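Local coordinates for uncharacterized protein AF_1796 (PDB 1VIM), which is of unknown function but probably binds a phosphosugar or related carbohydrate derivative and may isomerise it, at the interface of chains A and B. Sequence-based numbering; all coordinates share one arbitrary frame. Chains: chain A/B, Hypothetical protein AF1796.

The interface of chains A and B. Residues chain A 57, 157-158; chain B 68, 71, 188-189, 192.
A:Arg57, A:Pro157 and A:Leu158 meet B:Arg68, B:His71, B:Leu188 and B:His192 in one patch of a two-fold symmetric interface between copies of the protein, which helps join chains A and B within the deposited tetramer; whether the same pairing holds in solution the structure alone does not show. The chain A face comes from helix 56-71 and the 3-10 turn 157-159, the chain B face from helix 57-71 and the C-terminal segment around helix 185-189. B:Arg68 reaches across between A:Arg57 and the turn. Its guanidinium stacks on that of A:Arg57, the planes 22° apart and displaced toward their rims, with A:Arg57 CZ 3.8 Å from B:Arg68 CZ. Acceptors lying in the plane of the B:Arg68 guanidinium, B:His71 ND1 and a water, are likely to offset the closeness of the two cationic groups and to fix the rotation of this one. At one edge B:Arg68 NH1 donates to B:His71 ND1 over 2.9 Å, nearly within the imidazole plane. At another, B:Arg68 NH2 makes an almost straight bond (174° at H) to the oxygen of water 1, 2.8 Å from it, which also meets the backbone carbonyl A:Leu158 O and so ties the chains together. Bends at chi2 and chi3 (87°) fold the B:Arg68 chain so that its end reaches A:Arg57, B:His71 and the water at once. A lysine in its place would probably lose the flat stacking surface over A:Arg57 and could not easily hold both B:His71 and the bridging water. Beside this polar group A:Leu158, which hides 102 Å² against chain B, sends both methyls toward B:His192, A:Leu158 CD1 and A:Leu158 CD2 each lying 3.7 Å from B:His192 CD2. A:Leu158 CD1 also packs against the imidazole of B:His71, 3.6 Å from B:His71 ND1. Nearby, the ring carbon A:Pro157 CG rests 3.6 Å from the methyl B:Leu188 CD2.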
loop_
_atom_site.group_PDB
_atom_site.type_symbol
_atom_site.label_atom_id
_atom_site.label_comp_id
_atom_site.label_asym_id
_atom_site.label_seq_id
_atom_site.Cartn_x
_atom_site.Cartn_y
_atom_site.Cartn_z
ATOM N N ARG A 57 -5.572 -3.858 -10.500
ATOM C CA ARG A 57 -5.591 -2.596 -11.236
ATOM C C ARG A 57 -6.862 -1.774 -11.019
ATOM O O ARG A 57 -6.793 -0.538 -10.960
ATOM C CB ARG A 57 -5.288 -2.821 -12.713
ATOM C CG ARG A 57 -3.772 -2.940 -12.950
ATOM C CD ARG A 57 -3.355 -3.538 -14.277
ATOM N NE ARG A 57 -3.972 -2.834 -15.385
ATOM C CZ ARG A 57 -3.321 -2.232 -16.390
ATOM N NH1 ARG A 57 -1.993 -2.139 -16.411
ATOM N NH2 ARG A 57 -4.033 -1.676 -17.364
ATOM N N PRO A 157 -5.403 -6.799 -22.904
ATOM C CA PRO A 157 -5.649 -8.056 -22.186
ATOM C C PRO A 157 -6.235 -7.830 -20.798
ATOM O O PRO A 157 -6.050 -6.741 -20.200
ATOM C CB PRO A 157 -4.238 -8.655 -22.073
ATOM C CG PRO A 157 -3.319 -7.458 -22.003
ATOM C CD PRO A 157 -3.959 -6.516 -23.016
ATOM N N LEU A 158 -6.878 -8.860 -20.259
ATOM C CA LEU A 158 -7.231 -8.910 -18.846
ATOM C C LEU A 158 -8.056 -7.712 -18.405
ATOM O O LEU A 158 -7.888 -7.223 -17.292
ATOM C CB LEU A 158 -5.988 -9.027 -17.954
ATOM C CG LEU A 158 -5.203 -10.345 -18.080
ATOM C CD1 LEU A 158 -4.015 -10.305 -17.106
ATOM C CD2 LEU A 158 -6.061 -11.651 -17.981
ATOM N N ARG B 68 1.380 -5.195 -15.061
ATOM C CA ARG B 68 1.379 -5.701 -16.444
ATOM C C ARG B 68 2.751 -6.212 -16.887
ATOM O O ARG B 68 2.847 -7.245 -17.569
ATOM C CB ARG B 68 0.867 -4.640 -17.414
ATOM C CG ARG B 68 0.301 -5.224 -18.703
ATOM C CD ARG B 68 -0.954 -6.119 -18.543
ATOM N NE ARG B 68 -2.306 -5.542 -18.527
ATOM C CZ ARG B 68 -3.236 -5.800 -17.587
ATOM N NH1 ARG B 68 -2.971 -6.611 -16.544
ATOM N NH2 ARG B 68 -4.417 -5.241 -17.628
ATOM N N HIS B 71 2.983 -9.609 -15.667
ATOM C CA HIS B 71 2.208 -10.512 -16.509
ATOM C C HIS B 71 2.928 -10.855 -17.805
ATOM O O HIS B 71 2.743 -11.964 -18.327
ATOM C CB HIS B 71 0.863 -9.864 -16.878
ATOM C CG HIS B 71 -0.001 -9.596 -15.696
ATOM N ND1 HIS B 71 -1.052 -8.692 -15.723
ATOM C CD2 HIS B 71 0.015 -10.139 -14.454
ATOM C CE1 HIS B 71 -1.631 -8.686 -14.529
ATOM N NE2 HIS B 71 -0.993 -9.543 -13.735
ATOM N N LEU B 188 -0.540 -14.125 -20.362
ATOM C CA LEU B 188 -0.602 -13.231 -19.220
ATOM C C LEU B 188 -1.479 -13.785 -18.118
ATOM O O LEU B 188 -1.141 -13.682 -16.929
ATOM C CB LEU B 188 -1.132 -11.868 -19.670
ATOM C CG LEU B 188 -0.129 -10.955 -20.371
ATOM C CD1 LEU B 188 0.460 -11.527 -21.712
ATOM C CD2 LEU B 188 -0.781 -9.604 -20.617
ATOM N N GLU B 189 -2.580 -14.429 -18.494
ATOM C CA GLU B 189 -3.468 -15.041 -17.536
ATOM C C GLU B 189 -2.754 -16.116 -16.723
ATOM O O GLU B 189 -3.093 -16.306 -15.549
ATOM C CB GLU B 189 -4.686 -15.585 -18.285
ATOM C CG GLU B 189 -5.929 -15.862 -17.470
ATOM C CD GLU B 189 -7.141 -16.099 -18.359
ATOM O OE1 GLU B 189 -7.002 -16.064 -19.606
ATOM O OE2 GLU B 189 -8.247 -16.313 -17.813
ATOM N N HIS B 192 -1.134 -14.056 -13.800
ATOM C CA HIS B 192 -1.800 -13.105 -12.951
ATOM C C HIS B 192 -2.307 -13.702 -11.654
ATOM O O HIS B 192 -2.656 -14.901 -11.563
ATOM C CB HIS B 192 -2.827 -12.317 -13.709
ATOM C CG HIS B 192 -4.087 -13.045 -14.004
ATOM N ND1 HIS B 192 -4.252 -14.411 -13.894
ATOM C CD2 HIS B 192 -5.269 -12.563 -14.458
ATOM C CE1 HIS B 192 -5.486 -14.729 -14.249
ATOM N NE2 HIS B 192 -6.122 -13.627 -14.593
HETATM O O HOH W 1 -6.441 -5.878 -15.786
#